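Local coordinates for protein carbohydrate kinase, pfkB family (Enterococcus faecalis, PDB 3KTN) that is a pfkB-family carbohydrate kinase that probably phosphorylates 2-keto-3-deoxygluconate, at residues 247-252 and 267-272; 279-284 and 304-309; 300-305 and 323-328. All coordinates share one frame; numbering follows the deposited sequence.

Contact 1 of 3, residues 247-252 and 267-272; sequences QNQNYL and KRPLLN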
# COMPACT_ATOMS: atom_id res chain seq x y z
N GLN A 247 5.19 3.15 38.12
CA GLN A 247 5.53 1.83 37.62
C GLN A 247 4.43 1.39 36.66
O GLN A 247 3.25 1.36 37.03
CB GLN A 247 5.67 0.83 38.77
CG GLN A 247 6.31 -0.49 38.34
CD GLN A 247 6.50 -1.46 39.50
OE1 GLN A 247 7.10 -1.12 40.52
NE2 GLN A 247 5.99 -2.68 39.34
N ASN A 248 4.82 1.07 35.43
CA ASN A 248 3.90 0.61 34.39
C ASN A 248 3.29 1.71 33.53
O ASN A 248 3.19 1.56 32.31
CB ASN A 248 2.76 -0.21 34.99
CG ASN A 248 3.19 -1.60 35.42
OD1 ASN A 248 4.11 -1.75 36.22
ND2 ASN A 248 2.52 -2.61 34.88
N GLN A 249 2.87 2.82 34.15
CA GLN A 249 2.22 3.90 33.42
C GLN A 249 2.99 5.20 33.23
O GLN A 249 3.84 5.56 34.04
CB GLN A 249 0.88 4.23 34.08
CG GLN A 249 0.00 3.03 34.35
CD GLN A 249 -1.37 3.45 34.85
OE1 GLN A 249 -2.12 4.11 34.13
NE2 GLN A 249 -1.70 3.06 36.08
N ASN A 250 2.65 5.91 32.15
CA ASN A 250 3.24 7.20 31.84
C ASN A 250 2.13 8.23 31.98
O ASN A 250 0.96 7.92 31.72
CB ASN A 250 3.80 7.23 30.42
CG ASN A 250 5.06 6.40 30.27
OD1 ASN A 250 6.04 6.61 30.98
ND2 ASN A 250 5.04 5.45 29.34
N TYR A 251 2.48 9.45 32.37
CA TYR A 251 1.47 10.48 32.56
C TYR A 251 1.87 11.81 31.97
O TYR A 251 3.05 12.11 31.81
CB TYR A 251 1.20 10.68 34.05
CG TYR A 251 0.71 9.46 34.77
CD1 TYR A 251 -0.65 9.22 34.93
CD2 TYR A 251 1.61 8.52 35.28
CE1 TYR A 251 -1.11 8.09 35.59
CE2 TYR A 251 1.16 7.38 35.95
CZ TYR A 251 -0.20 7.18 36.10
OH TYR A 251 -0.65 6.06 36.76
N LEU A 252 0.87 12.62 31.65
CA LEU A 252 1.11 13.94 31.13
C LEU A 252 0.36 14.90 32.03
O LEU A 252 -0.77 14.64 32.43
CB LEU A 252 0.58 14.07 29.70
CG LEU A 252 0.97 15.40 29.05
CD1 LEU A 252 2.48 15.40 28.81
CD2 LEU A 252 0.21 15.61 27.73
N LYS A 267 -2.63 14.55 36.79
CA LYS A 267 -1.90 13.66 35.89
C LYS A 267 -2.87 12.88 35.01
O LYS A 267 -3.84 12.31 35.50
CB LYS A 267 -1.05 12.64 36.66
CG LYS A 267 0.09 13.21 37.47
CD LYS A 267 1.00 12.09 37.98
CE LYS A 267 0.21 11.02 38.74
NZ LYS A 267 1.07 9.86 39.16
N ARG A 268 -2.60 12.84 33.71
CA ARG A 268 -3.45 12.11 32.77
C ARG A 268 -2.66 10.94 32.21
O ARG A 268 -1.55 11.11 31.71
CB ARG A 268 -3.85 13.02 31.61
CG ARG A 268 -4.46 14.35 31.99
CD ARG A 268 -5.93 14.22 32.28
NE ARG A 268 -6.61 13.48 31.23
CZ ARG A 268 -7.93 13.39 31.10
NH1 ARG A 268 -8.72 14.02 31.95
NH2 ARG A 268 -8.45 12.66 30.12
N PRO A 269 -3.21 9.71 32.32
CA PRO A 269 -2.48 8.56 31.78
C PRO A 269 -2.15 8.89 30.31
O PRO A 269 -3.00 9.42 29.59
CB PRO A 269 -3.49 7.42 31.90
CG PRO A 269 -4.30 7.82 33.11
CD PRO A 269 -4.50 9.31 32.90
N LEU A 270 -0.93 8.59 29.88
CA LEU A 270 -0.50 8.89 28.52
C LEU A 270 -0.10 7.64 27.74
O LEU A 270 0.71 6.84 28.21
CB LEU A 270 0.69 9.85 28.57
CG LEU A 270 1.35 10.29 27.26
CD1 LEU A 270 0.43 11.23 26.50
CD2 LEU A 270 2.66 11.00 27.57
N LEU A 271 -0.69 7.47 26.56
CA LEU A 271 -0.38 6.35 25.68
C LEU A 271 0.26 6.93 24.42
O LEU A 271 -0.36 7.69 23.68
CB LEU A 271 -1.64 5.54 25.36
CG LEU A 271 -2.21 4.81 26.59
CD1 LEU A 271 -3.51 4.09 26.23
CD2 LEU A 271 -1.18 3.81 27.12
N ASN A 272 1.52 6.57 24.21
CA ASN A 272 2.32 7.09 23.12
C ASN A 272 2.36 6.32 21.80
O ASN A 272 3.02 5.29 21.70
CB ASN A 272 3.75 7.28 23.63
CG ASN A 272 4.66 7.98 22.63
OD1 ASN A 272 4.31 8.16 21.47
ND2 ASN A 272 5.84 8.37 23.09
O HOH W 1 0.54 4.91 30.38
O HOH W 2 3.10 6.40 27.15
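Leu-252 and Arg-268 form a hydrogen-bonded antiparallel pair. The N-H of Leu-252 reaches Arg-268 O at 2.9 Å, and the N-H of Arg-268 returns the bond to Leu-252 O. Two residues on, Leu-270 N donates to Asn-250 O at 2.7 Å. In place of a reciprocal bond, a water bridges the two residues: it accepts from Asn-250 N at 2.9 Å and donates to Leu-270 O. A second water also donates to Leu-270 O, at 2.7 Å, and accepts from Asn-250 ND2, so Leu-270 O accepts from two waters. Tyr-251 and Pro-269, between the bonded positions, are a non-hydrogen-bonded pair, and the imino acid therefore costs the ladder no bond. The backbone of Tyr-251 bonds on its other side to Ser-244 of strand 237-245.

Across one face of the Tyr-251 ring runs the side chain of Lys-267. Its bend at chi3 (-53°) turns CE over the ring, and NZ stands 4.1 Å from the ring centroid, almost on the normal, in a cation-pi contact. CG of Pro-269 adds an apolar touch at CE1 of the same ring, 4.0 Å away. Leu-252 and Arg-268 share the sheet face that packs on helix 296-310. The pairing is that of a beta hairpin, made by strands 250-257 and 262-269 at the border of the large mixed sheet of a ribokinase-like fold.

Contact 2 of 3, residues 279-284 and 304-309; sequences GDAYAA and TVNGVL
Asn-306 sends its side-chain amide across to the main chain of the facing helix, where ND2 donates to Ala-281 O at 2.8 Å. The N-H...O angle is 150°, and the oxygen lies close to the plane of the amide, whereas ND2 stands well out of the plane of the carbonyl it binds. CG of Asn-306, set anti to the backbone N (chi1 -161°), carries the amide toward the facing helix, and there ND2 also touches CB of Ala-281 at 3.7 Å. At the next residue of each helix the backbones come close: CA of Gly-307 is 4.7 Å from CA of Tyr-282 and 4.4 Å from Ala-281 CB. The segment axes approach to 7.5 Å at Gly-307, running nearly antiparallel at 153°. The Tyr-282 side chain lies alongside that of Thr-304 and presents its ring edge to it, CE1 resting 3.6 Å from OG1 and CA of Thr-304 lying in the ring plane.

A second shell fixes these groups. The other end of the Asn-306 amide, OD1, is hydrogen-bonded to Thr-320 OG1; together with the ND2 bond to Ala-281 O this fixes the orientation of the amide. Thr-304 OG1 donates to Val-300 O one turn back and is also bonded to Ser-265 OG, while the Tyr-282 hydroxyl has a weak hydrogen bond with Tyr-255 O. Helix 36-46 packs on Ala-281 and Ala-284, and Asn-39 of that helix bonds Asp-280.

This is a close antiparallel helix pair with a glycine at its nearest point, whose touching residues are all buried. Gly-279 and Asp-280 end the GAGD signature of pfkB kinases, which in relatives lies at the phosphoryl-transfer site at the start of this helix.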
# COMPACT_ATOMS: atom_id res chain seq x y z
N GLY A 279 3.57 18.68 21.55
CA GLY A 279 3.70 19.87 22.36
C GLY A 279 2.92 21.02 21.75
O GLY A 279 2.45 21.91 22.47
N ASP A 280 2.75 20.99 20.43
CA ASP A 280 2.01 22.06 19.78
C ASP A 280 0.50 21.92 19.98
O ASP A 280 -0.24 22.90 19.82
CB ASP A 280 2.35 22.11 18.29
CG ASP A 280 3.83 22.26 18.04
OD1 ASP A 280 4.45 23.10 18.72
OD2 ASP A 280 4.39 21.55 17.17
N ALA A 281 0.05 20.72 20.32
CA ALA A 281 -1.38 20.50 20.57
C ALA A 281 -1.72 21.10 21.94
O ALA A 281 -2.81 21.62 22.15
CB ALA A 281 -1.71 19.01 20.54
N TYR A 282 -0.78 21.00 22.88
CA TYR A 282 -0.99 21.57 24.21
C TYR A 282 -1.11 23.09 24.06
O TYR A 282 -2.03 23.71 24.59
CB TYR A 282 0.17 21.24 25.15
CG TYR A 282 -0.02 21.79 26.55
CD1 TYR A 282 -0.96 21.22 27.41
CD2 TYR A 282 0.70 22.90 26.99
CE1 TYR A 282 -1.18 21.74 28.68
CE2 TYR A 282 0.49 23.43 28.28
CZ TYR A 282 -0.45 22.84 29.11
OH TYR A 282 -0.68 23.34 30.37
N ALA A 283 -0.16 23.68 23.33
CA ALA A 283 -0.16 25.12 23.11
C ALA A 283 -1.45 25.57 22.43
O ALA A 283 -2.02 26.60 22.79
CB ALA A 283 1.04 25.51 22.27
N ALA A 284 -1.91 24.79 21.45
CA ALA A 284 -3.14 25.14 20.74
C ALA A 284 -4.31 25.16 21.71
O ALA A 284 -5.20 25.99 21.60
CB ALA A 284 -3.41 24.13 19.62
N THR A 304 -4.41 19.93 28.32
CA THR A 304 -3.71 18.70 28.69
C THR A 304 -4.37 17.50 28.00
O THR A 304 -3.67 16.62 27.48
CB THR A 304 -3.71 18.49 30.23
OG1 THR A 304 -3.19 19.66 30.87
CG2 THR A 304 -2.82 17.30 30.61
N VAL A 305 -5.70 17.47 27.98
CA VAL A 305 -6.41 16.39 27.32
C VAL A 305 -6.08 16.42 25.82
O VAL A 305 -5.87 15.39 25.19
CB VAL A 305 -7.94 16.52 27.51
CG1 VAL A 305 -8.68 15.50 26.64
CG2 VAL A 305 -8.29 16.30 28.98
N ASN A 306 -6.02 17.62 25.25
CA ASN A 306 -5.70 17.77 23.84
C ASN A 306 -4.30 17.22 23.59
O ASN A 306 -4.04 16.56 22.58
CB ASN A 306 -5.76 19.24 23.41
CG ASN A 306 -5.89 19.39 21.91
OD1 ASN A 306 -6.68 18.70 21.28
ND2 ASN A 306 -5.12 20.31 21.33
N GLY A 307 -3.39 17.49 24.53
CA GLY A 307 -2.02 17.01 24.41
C GLY A 307 -1.95 15.49 24.44
O GLY A 307 -1.16 14.90 23.70
N VAL A 308 -2.75 14.87 25.29
CA VAL A 308 -2.78 13.41 25.39
C VAL A 308 -3.33 12.83 24.08
O VAL A 308 -2.84 11.82 23.58
CB VAL A 308 -3.68 12.94 26.56
CG1 VAL A 308 -3.79 11.41 26.57
CG2 VAL A 308 -3.10 13.43 27.89
N LEU A 309 -4.36 13.49 23.55
CA LEU A 309 -4.99 13.07 22.30
C LEU A 309 -4.00 13.10 21.13
O LEU A 309 -4.02 12.22 20.28
CB LEU A 309 -6.19 13.96 21.97
CG LEU A 309 -7.47 13.71 22.76
CD1 LEU A 309 -8.44 14.85 22.49
CD2 LEU A 309 -8.09 12.37 22.34

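Contact 3 of 3, residues 300-305 and 323-328; sequences VTFATV and KQVNHV
Phe-302 meets Val-325 through CH-pi and van der Waals contact. CG1 of Val-325 sits over one face of the ring, 3.5 Å above its plane and displaced toward the rim, nearest CD1 and CE1; CB comes within 3.6 Å of CE1 as well. Chi1 of -180° sets CG of Phe-302 anti to the backbone N; the Phe-302 and Val-325 side chains cross at about a right angle.

Aliphatic packing makes up the second group. CG1 of Val-305 lies 3.9 Å from CG1 of Val-325 and equally far from CG1 of Val-328, the side chains sliding past one another in opposite directions. Val-325 is thus wedged between Phe-302 and Val-305.

The polar approach is at the ring edge: ND2 of Asn-326 lies in the plane of the Phe-302 ring, 3.8 Å from CD1, with the amide turned 70° from the ring. Outside the two segments, Trp-294 meets Phe-302 edge-to-face and Phe-47 also packs on it.

No hydrogen bond joins the segments, whose axes cross at 99° and stay 9.8 Å apart. Cohesion between helices 296-310 and 322-330 here therefore rests on buried apolar side chains, a contact of shape rather than of directed bonds.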
# COMPACT_ATOMS: atom_id res chain seq x y z
N VAL A 300 -6.17 24.82 31.20
CA VAL A 300 -5.12 23.82 31.41
C VAL A 300 -5.67 22.40 31.33
O VAL A 300 -4.98 21.49 30.87
CB VAL A 300 -4.39 24.04 32.77
CG1 VAL A 300 -5.28 23.60 33.92
CG2 VAL A 300 -3.08 23.29 32.79
N THR A 301 -6.91 22.21 31.76
CA THR A 301 -7.53 20.89 31.70
C THR A 301 -7.80 20.52 30.24
O THR A 301 -7.49 19.41 29.79
CB THR A 301 -8.88 20.86 32.46
OG1 THR A 301 -8.63 20.94 33.86
CG2 THR A 301 -9.62 19.57 32.16
N PHE A 302 -8.38 21.46 29.51
CA PHE A 302 -8.70 21.26 28.11
C PHE A 302 -7.43 20.99 27.29
O PHE A 302 -7.38 20.06 26.50
CB PHE A 302 -9.40 22.51 27.58
CG PHE A 302 -9.79 22.43 26.13
CD1 PHE A 302 -11.04 21.95 25.76
CD2 PHE A 302 -8.91 22.85 25.14
CE1 PHE A 302 -11.41 21.89 24.42
CE2 PHE A 302 -9.27 22.79 23.80
CZ PHE A 302 -10.52 22.31 23.44
N ALA A 303 -6.40 21.81 27.51
CA ALA A 303 -5.14 21.69 26.80
C ALA A 303 -4.37 20.39 27.08
O ALA A 303 -3.76 19.83 26.17
CB ALA A 303 -4.25 22.89 27.12
N THR A 304 -4.41 19.93 28.32
CA THR A 304 -3.71 18.70 28.69
C THR A 304 -4.37 17.50 28.00
O THR A 304 -3.67 16.62 27.48
CB THR A 304 -3.71 18.49 30.23
OG1 THR A 304 -3.19 19.66 30.87
CG2 THR A 304 -2.82 17.30 30.61
N VAL A 305 -5.70 17.47 27.98
CA VAL A 305 -6.41 16.39 27.32
C VAL A 305 -6.08 16.42 25.82
O VAL A 305 -5.87 15.39 25.19
CB VAL A 305 -7.94 16.52 27.51
CG1 VAL A 305 -8.68 15.50 26.64
CG2 VAL A 305 -8.29 16.30 28.98
N LYS A 323 -15.37 19.68 20.37
CA LYS A 323 -16.33 18.67 20.79
C LYS A 323 -15.66 17.35 21.16
O LYS A 323 -16.06 16.68 22.13
CB LYS A 323 -17.37 18.43 19.70
CG LYS A 323 -18.30 19.63 19.49
CD LYS A 323 -19.42 19.31 18.52
CE LYS A 323 -20.40 20.48 18.43
NZ LYS A 323 -21.51 20.18 17.47
N GLN A 324 -14.64 16.97 20.40
CA GLN A 324 -13.93 15.72 20.66
C GLN A 324 -13.23 15.77 22.01
O GLN A 324 -13.32 14.83 22.80
CB GLN A 324 -12.91 15.47 19.54
CG GLN A 324 -11.95 14.32 19.79
CD GLN A 324 -10.93 14.16 18.67
OE1 GLN A 324 -10.37 15.14 18.18
NE2 GLN A 324 -10.69 12.92 18.25
N VAL A 325 -12.54 16.87 22.28
CA VAL A 325 -11.83 17.04 23.55
C VAL A 325 -12.83 17.01 24.71
O VAL A 325 -12.61 16.33 25.71
CB VAL A 325 -11.06 18.38 23.58
CG1 VAL A 325 -10.33 18.53 24.91
CG2 VAL A 325 -10.08 18.45 22.42
N ASN A 326 -13.92 17.76 24.56
CA ASN A 326 -14.95 17.82 25.59
C ASN A 326 -15.61 16.46 25.79
O ASN A 326 -16.01 16.12 26.90
CB ASN A 326 -16.01 18.86 25.22
CG ASN A 326 -15.53 20.29 25.43
OD1 ASN A 326 -16.11 21.23 24.90
ND2 ASN A 326 -14.48 20.45 26.23
N HIS A 327 -15.72 15.67 24.72
CA HIS A 327 -16.33 14.35 24.84
C HIS A 327 -15.42 13.46 25.69
O HIS A 327 -15.89 12.66 26.50
CB HIS A 327 -16.55 13.73 23.46
CG HIS A 327 -17.06 12.33 23.50
ND1 HIS A 327 -16.24 11.24 23.75
CD2 HIS A 327 -18.31 11.83 23.37
CE1 HIS A 327 -16.97 10.14 23.77
NE2 HIS A 327 -18.23 10.47 23.54
N VAL A 328 -14.11 13.61 25.53
CA VAL A 328 -13.19 12.80 26.32
C VAL A 328 -13.32 13.20 27.79
O VAL A 328 -13.32 12.34 28.68
CB VAL A 328 -11.73 13.00 25.85
CG1 VAL A 328 -10.78 12.27 26.78
CG2 VAL A 328 -11.58 12.48 24.43

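How the contacts relate
Contacts 2 and 3 share Thr-304 and Val-305 on helix 296-310 and have centres 9 Å apart, one using the side toward helix 278-291 and the other the side toward helix 322-330. The centre of contact 1 lies about 14 Å from that of contact 2 and about 16 Å from that of contact 3, yet Arg-268 touches both: its CG packs on Thr-304 CG2 and its CZ on Val-305 CG2, each at 3.6 Å. The magnesium ion at Asp-274 and Ile-276 is about 7 Å from the side chain of Ala-281, about 9 Å from that of Leu-270 and about 14 Å from that of Val-325. Ile-98 of the second subunit packs against contacts 2 and 3.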